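Local structure of RavA (Legionella pneumophila str. Paris, 6WO6) at residues 224-227 with 228-231; 235-238 with 239-243; 244-247 with 248-252. The protein is a Legionella pneumophila effector that probably acts in the host during infection, though its molecular activity is not established. The protein carries 2 engineered substitutions. All coordinates share one frame; numbering follows the deposited sequence.

The three contacts follow one another along the chain and trace the beginning and end of helix 230-240 and the start of helix 246-265. Interaction 1 is the turn leading into helix 230-240; interaction 2 is the last turns of that helix and the loop beyond; interaction 3 starts the next helix. The centres of interactions 1 and 2 lie about 16 Å apart, as do those of 1 and 3, whose nearest atoms stay about 6 Å from each other. Interactions 2 and 3 are closer, about 9 Å between centres, and touch directly: Ile237 CG2 packs 3.7 Å from Leu247 CD2. All three form part of the helical framework of this protein, which has no strands.

Interaction 1: 224-227 with 228-231; sequences RTPA and ENRT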
loop_
_atom_site.group_PDB
_atom_site.type_symbol
_atom_site.label_atom_id
_atom_site.label_comp_id
_atom_site.label_asym_id
_atom_site.label_seq_id
_atom_site.Cartn_x
_atom_site.Cartn_y
_atom_site.Cartn_z
ATOM N N ARG A 224 24.726 7.064 -2.790
ATOM C CA ARG A 224 24.383 8.291 -2.075
ATOM C C ARG A 224 24.180 8.116 -0.573
ATOM O O ARG A 224 24.172 9.119 0.147
ATOM C CB ARG A 224 23.111 8.913 -2.668
ATOM C CG ARG A 224 22.986 8.801 -4.180
ATOM C CD ARG A 224 23.886 9.768 -4.935
ATOM N NE ARG A 224 23.685 9.652 -6.379
ATOM C CZ ARG A 224 22.843 10.402 -7.084
ATOM N NH1 ARG A 224 22.125 11.341 -6.484
ATOM N NH2 ARG A 224 22.722 10.217 -8.393
ATOM N N THR A 225 24.006 6.894 -0.079
ATOM C CA THR A 225 23.768 6.710 1.352
ATOM C C THR A 225 25.016 7.080 2.147
ATOM O O THR A 225 26.122 6.664 1.783
ATOM C CB THR A 225 23.373 5.264 1.665
ATOM O OG1 THR A 225 22.281 4.868 0.828
ATOM C CG2 THR A 225 22.959 5.123 3.123
ATOM N N PRO A 226 24.890 7.857 3.218
ATOM C CA PRO A 226 26.042 8.088 4.097
ATOM C C PRO A 226 26.428 6.814 4.832
ATOM O O PRO A 226 25.592 5.950 5.109
ATOM C CB PRO A 226 25.540 9.164 5.068
ATOM C CG PRO A 226 24.369 9.789 4.377
ATOM C CD PRO A 226 23.734 8.683 3.601
ATOM N N ALA A 227 27.720 6.711 5.157
ATOM C CA ALA A 227 28.244 5.473 5.732
ATOM C C ALA A 227 27.557 5.125 7.048
ATOM O O ALA A 227 27.315 3.947 7.337
ATOM C CB ALA A 227 29.756 5.585 5.928
ATOM N N GLU A 228 27.224 6.132 7.856
ATOM C CA GLU A 228 26.598 5.853 9.144
ATOM C C GLU A 228 25.153 5.381 9.007
ATOM O O GLU A 228 24.597 4.850 9.974
ATOM C CB GLU A 228 26.662 7.092 10.041
ATOM C CG GLU A 228 25.859 8.282 9.539
ATOM C CD GLU A 228 26.735 9.443 9.105
ATOM O OE1 GLU A 228 27.672 9.217 8.310
ATOM O OE2 GLU A 228 26.487 10.580 9.565
ATOM N N ASN A 229 24.540 5.548 7.836
ATOM C CA ASN A 229 23.148 5.172 7.621
ATOM C C ASN A 229 22.982 3.814 6.949
ATOM O O ASN A 229 21.843 3.367 6.769
ATOM C CB ASN A 229 22.434 6.235 6.773
ATOM C CG ASN A 229 22.481 7.618 7.394
ATOM O OD1 ASN A 229 22.799 7.776 8.571
ATOM N ND2 ASN A 229 22.151 8.632 6.599
ATOM N N ARG A 230 24.079 3.150 6.570
ATOM C CA ARG A 230 23.977 1.943 5.752
ATOM C C ARG A 230 23.355 0.790 6.531
ATOM O O ARG A 230 22.432 0.119 6.042
ATOM C CB ARG A 230 25.358 1.557 5.217
ATOM C CG ARG A 230 26.002 2.621 4.334
ATOM C CD ARG A 230 27.032 2.012 3.399
ATOM N NE ARG A 230 28.407 2.258 3.826
ATOM C CZ ARG A 230 29.266 3.031 3.170
ATOM N NH1 ARG A 230 28.898 3.632 2.048
ATOM N NH2 ARG A 230 30.498 3.194 3.630
ATOM N N THR A 231 23.860 0.534 7.741
ATOM C CA THR A 231 23.274 -0.497 8.591
ATOM C C THR A 231 21.799 -0.220 8.849
ATOM O O THR A 231 20.977 -1.144 8.848
ATOM C CB THR A 231 24.034 -0.583 9.914
ATOM O OG1 THR A 231 25.423 -0.805 9.653
ATOM C CG2 THR A 231 23.498 -1.724 10.763
#
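Pro226 and Asn229 close a type I turn, with Ala227 and Glu228 at its two central positions. The backbone bond runs from Asn229 N to Pro226 O at 3.0 Å. One residue on, Arg230 N reaches Ala227 O at 3.4 Å, a weak bond.

The van der Waals contacts lie on two sides of this turn. On one, the Asn229 amide meets the proline ring obliquely at its CG-CD side, ND2 lying 3.3 Å from Pro226 CG. Thr225 adds a methyl: its CG2, set anti to the backbone N, packs 3.9 Å from Asn229 CB. On the other, Arg230 folds back at chi3 (-104°), which lays its guanidinium flat on Ala227, CA sitting 3.6 Å above the plane and over its centre. Ala227 CB covers the same group at NH2, 3.4 Å away. The guanidinium thus rests on the alanine by van der Waals contact and makes no hydrogen bond or salt bridge within the turn.

The polar end of Thr225 turns back to the preceding helix, where OG1 is hydrogen-bonded to Leu221 O. Thus the turn joins helix 214-224 to helix 230-240, with Asp187 of a nearby loop against Thr225 and Pro226, and Arg230 touching Phe255 and Arg258 of helix 246-265.

Interaction 2: 235-238 with 239-243; sequences MKIK and GFCAE
Lys236 O is approached by two backbone N-H groups as helix 230-240 ends. Phe240 N makes the sound bond to Lys236 O, 3.0 Å long. Gly239 N adds a weak bond to Lys236 O at 2.9 Å and shares its hydrogen with Met235 O, again weakly. One residue later Cys241 N closes on Ile237 O at 2.7 Å, but the bond is bent (128° at the hydrogen) and weak; Cys241 is the first residue to leave helical geometry.

The Phe240 side chain turns back along the helix it terminates. With CG set between the backbone N and the carbonyl carbon (chi1 68°), the ring lies by the previous turn, CD2 coming obliquely to Lys236 O while Ile237 CA sits over one face. Phe207 stacks with the same ring, and residues of helix 197-202 pack around it. Ile237 CG2 also touches Cys241 CB at 4.1 Å.

Charge joins the helix to the loop that follows. Lys238, bent at chi2, chi3 and chi4, curls to bring NZ within 3.5 Å of Glu243 OE1, a long salt bridge across five residues. Lys236 NZ is held separately by Asp232 and Phe190 O. The chemistry implies a helix ended by one sound backbone bond and several weak ones, with the buried Phe240 ring packed against it; the Lys238-Glu243 pair adds an ionic tie from the helix to the loop at an exposed glutamate.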
loop_
_atom_site.group_PDB
_atom_site.type_symbol
_atom_site.label_atom_id
_atom_site.label_comp_id
_atom_site.label_asym_id
_atom_site.label_seq_id
_atom_site.Cartn_x
_atom_site.Cartn_y
_atom_site.Cartn_z
ATOM N N MET A 235 18.743 -2.701 7.910
ATOM C CA MET A 235 17.848 -3.231 8.933
ATOM C C MET A 235 16.399 -2.895 8.618
ATOM O O MET A 235 15.511 -3.732 8.801
ATOM C CB MET A 235 18.232 -2.696 10.314
ATOM C CG MET A 235 19.598 -3.142 10.801
ATOM S SD MET A 235 19.789 -4.936 10.840
ATOM C CE MET A 235 19.215 -5.305 12.493
ATOM N N LYS A 236 16.139 -1.685 8.118
ATOM C CA LYS A 236 14.766 -1.323 7.774
ATOM C C LYS A 236 14.246 -2.154 6.604
ATOM O O LYS A 236 13.096 -2.624 6.630
ATOM C CB LYS A 236 14.683 0.172 7.470
ATOM C CG LYS A 236 14.696 1.019 8.735
ATOM C CD LYS A 236 14.962 2.487 8.463
ATOM C CE LYS A 236 14.990 3.268 9.767
ATOM N NZ LYS A 236 15.371 4.689 9.560
ATOM N N ILE A 237 15.075 -2.361 5.577
ATOM C CA ILE A 237 14.660 -3.203 4.455
ATOM C C ILE A 237 14.339 -4.611 4.942
ATOM O O ILE A 237 13.280 -5.168 4.630
ATOM C CB ILE A 237 15.736 -3.215 3.357
ATOM C CG1 ILE A 237 15.899 -1.816 2.760
ATOM C CG2 ILE A 237 15.374 -4.217 2.273
ATOM C CD1 ILE A 237 17.125 -1.665 1.892
ATOM N N LYS A 238 15.239 -5.204 5.733
ATOM C CA LYS A 238 14.948 -6.511 6.315
ATOM C C LYS A 238 13.747 -6.463 7.249
ATOM O O LYS A 238 13.158 -7.508 7.544
ATOM C CB LYS A 238 16.177 -7.053 7.052
ATOM C CG LYS A 238 17.091 -7.898 6.174
ATOM C CD LYS A 238 18.496 -7.325 6.108
ATOM C CE LYS A 238 19.442 -8.022 7.077
ATOM N NZ LYS A 238 19.739 -9.425 6.665
ATOM N N GLY A 239 13.371 -5.279 7.712
ATOM C CA GLY A 239 12.202 -5.132 8.550
ATOM C C GLY A 239 10.893 -5.218 7.793
ATOM O O GLY A 239 9.957 -5.877 8.256
ATOM N N PHE A 240 10.787 -4.550 6.641
ATOM C CA PHE A 240 9.542 -4.606 5.877
ATOM C C PHE A 240 9.656 -5.401 4.575
ATOM O O PHE A 240 8.708 -5.403 3.782
ATOM C CB PHE A 240 9.001 -3.194 5.601
ATOM C CG PHE A 240 9.842 -2.373 4.661
ATOM C CD1 PHE A 240 9.678 -2.474 3.289
ATOM C CD2 PHE A 240 10.768 -1.469 5.153
ATOM C CE1 PHE A 240 10.444 -1.715 2.424
ATOM C CE2 PHE A 240 11.535 -0.702 4.292
ATOM C CZ PHE A 240 11.369 -0.825 2.925
ATOM N N CYS A 241 10.775 -6.080 4.336
ATOM C CA CYS A 241 10.911 -6.954 3.178
ATOM C C CYS A 241 11.367 -8.335 3.627
ATOM O O CYS A 241 11.895 -8.512 4.727
ATOM C CB CYS A 241 11.908 -6.407 2.144
ATOM S SG CYS A 241 11.322 -5.001 1.190
ATOM N N ALA A 242 11.158 -9.315 2.753
ATOM C CA ALA A 242 11.689 -10.649 2.991
ATOM C C ALA A 242 13.211 -10.627 2.927
ATOM O O ALA A 242 13.807 -9.877 2.147
ATOM C CB ALA A 242 11.132 -11.636 1.966
ATOM N N GLU A 243 13.844 -11.452 3.763
ATOM C CA GLU A 243 15.301 -11.518 3.775
ATOM C C GLU A 243 15.858 -12.037 2.456
ATOM O O GLU A 243 17.008 -11.733 2.116
ATOM C CB GLU A 243 15.767 -12.392 4.942
ATOM C CG GLU A 243 17.268 -12.380 5.185
ATOM C CD GLU A 243 17.649 -13.077 6.475
ATOM O OE1 GLU A 243 18.680 -12.704 7.075
ATOM O OE2 GLU A 243 16.910 -13.995 6.893
#

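Interaction 3: 244-247 with 248-252; sequences DSEL and AIKVQ
The carboxylate of Glu246 is the flat group that meets Lys250, and it does so through one oxygen: OE2 lies 3.7 Å from Lys250 CE. The pair is an i to i+4 match of acid and base at the start of helix 246-265, for which Ser245 is the N-cap residue. The two side chains run alongside each other and point the same way, the lysine bending at chi2 (-114°), which brings CE beside the Glu246 carboxylate. Their charged ends stop short of a salt bridge, Glu246 OE2 and Lys250 NZ being 4.2 Å apart. A water fills the gap in the hydrogen bonding, donating to Glu246 OE2 at 3.0 Å and accepting from Lys250 NZ at 2.6 Å. The salt bridge of the ammonium is with Glu286; Glu246 is near enough that it probably adds some electrostatic attraction.

Beneath these side chains the helix bonds are regular: Lys250 N to Glu246 O and Val251 N to Leu247 O are both 2.9 Å, whereas the first, Ile249 N to Ser245 O, is weak. Ser245 OG is turned back to the loop and bonds to Ala242 O, tying the N-cap to the residues before it.

The other flank is apolar and buried. Leu247, with CG anti to its own amide nitrogen (chi1 -178°), runs beside Val251, Leu247 CD1 to Val251 CG2 being 3.9 Å. Ile210 and Cys241 pack on the leucine, while Ala218 and Leu221 of helix 214-224 meet the valine. On the exposed side Ile249 reaches back past the cap, and its CD1 methyl comes to 3.6 Å from Asp244 O.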
loop_
_atom_site.group_PDB
_atom_site.type_symbol
_atom_site.label_atom_id
_atom_site.label_comp_id
_atom_site.label_asym_id
_atom_site.label_seq_id
_atom_site.Cartn_x
_atom_site.Cartn_y
_atom_site.Cartn_z
ATOM N N ASP A 244 15.070 -12.800 1.702
ATOM C CA ASP A 244 15.460 -13.276 0.383
ATOM C C ASP A 244 14.843 -12.453 -0.740
ATOM O O ASP A 244 14.901 -12.868 -1.901
ATOM C CB ASP A 244 15.085 -14.752 0.222
ATOM C CG ASP A 244 13.600 -15.002 0.409
ATOM O OD1 ASP A 244 12.812 -14.653 -0.497
ATOM O OD2 ASP A 244 13.220 -15.551 1.465
ATOM N N SER A 245 14.246 -11.307 -0.422
ATOM C CA SER A 245 13.703 -10.440 -1.453
ATOM C C SER A 245 14.827 -9.872 -2.309
ATOM O O SER A 245 15.987 -9.802 -1.892
ATOM C CB SER A 245 12.901 -9.297 -0.835
ATOM O OG SER A 245 13.750 -8.418 -0.115
ATOM N N GLU A 246 14.468 -9.462 -3.527
ATOM C CA GLU A 246 15.461 -8.883 -4.426
ATOM C C GLU A 246 16.108 -7.649 -3.813
ATOM O O GLU A 246 17.334 -7.490 -3.871
ATOM C CB GLU A 246 14.821 -8.539 -5.772
ATOM C CG GLU A 246 14.489 -9.739 -6.649
ATOM C CD GLU A 246 15.723 -10.435 -7.187
ATOM O OE1 GLU A 246 16.389 -11.162 -6.417
ATOM O OE2 GLU A 246 16.031 -10.251 -8.384
ATOM N N LEU A 247 15.304 -6.776 -3.200
ATOM C CA LEU A 247 15.825 -5.504 -2.707
ATOM C C LEU A 247 16.939 -5.708 -1.688
ATOM O O LEU A 247 17.989 -5.060 -1.773
ATOM C CB LEU A 247 14.695 -4.672 -2.104
ATOM C CG LEU A 247 15.117 -3.292 -1.597
ATOM C CD1 LEU A 247 15.548 -2.407 -2.752
ATOM C CD2 LEU A 247 13.999 -2.635 -0.803
ATOM N N ALA A 248 16.739 -6.607 -0.720
ATOM C CA ALA A 248 17.740 -6.802 0.325
ATOM C C ALA A 248 19.042 -7.360 -0.247
ATOM O O ALA A 248 20.133 -6.841 0.038
ATOM C CB ALA A 248 17.184 -7.722 1.411
ATOM N N ILE A 249 18.944 -8.429 -1.045
ATOM C CA ILE A 249 20.124 -9.029 -1.659
ATOM C C ILE A 249 20.900 -7.981 -2.446
ATOM O O ILE A 249 22.119 -7.828 -2.281
ATOM C CB ILE A 249 19.719 -10.214 -2.558
ATOM C CG1 ILE A 249 18.962 -11.278 -1.761
ATOM C CG2 ILE A 249 20.941 -10.832 -3.211
ATOM C CD1 ILE A 249 18.450 -12.424 -2.615
ATOM N N LYS A 250 20.198 -7.230 -3.301
ATOM C CA LYS A 250 20.883 -6.291 -4.184
ATOM C C LYS A 250 21.498 -5.136 -3.403
ATOM O O LYS A 250 22.620 -4.716 -3.703
ATOM C CB LYS A 250 19.922 -5.773 -5.253
ATOM C CG LYS A 250 19.254 -6.873 -6.063
ATOM C CD LYS A 250 19.660 -6.865 -7.517
ATOM C CE LYS A 250 18.937 -7.972 -8.268
ATOM N NZ LYS A 250 19.388 -8.096 -9.679
ATOM N N VAL A 251 20.791 -4.613 -2.396
ATOM C CA VAL A 251 21.326 -3.497 -1.619
ATOM C C VAL A 251 22.580 -3.923 -0.865
ATOM O O VAL A 251 23.591 -3.204 -0.848
ATOM C CB VAL A 251 20.245 -2.945 -0.670
ATOM C CG1 VAL A 251 20.860 -2.044 0.383
ATOM C CG2 VAL A 251 19.195 -2.185 -1.458
ATOM N N GLN A 252 22.545 -5.105 -0.241
ATOM C CA GLN A 252 23.719 -5.565 0.492
ATOM C C GLN A 252 24.890 -5.830 -0.450
ATOM O O GLN A 252 26.037 -5.486 -0.134
ATOM C CB GLN A 252 23.367 -6.806 1.315
ATOM C CG GLN A 252 22.319 -6.528 2.398
ATOM C CD GLN A 252 22.178 -7.659 3.401
ATOM O OE1 GLN A 252 22.930 -7.740 4.375
ATOM N NE2 GLN A 252 21.205 -8.537 3.172
HETATM O O HOH W 1 18.048 -10.154 -10.574
#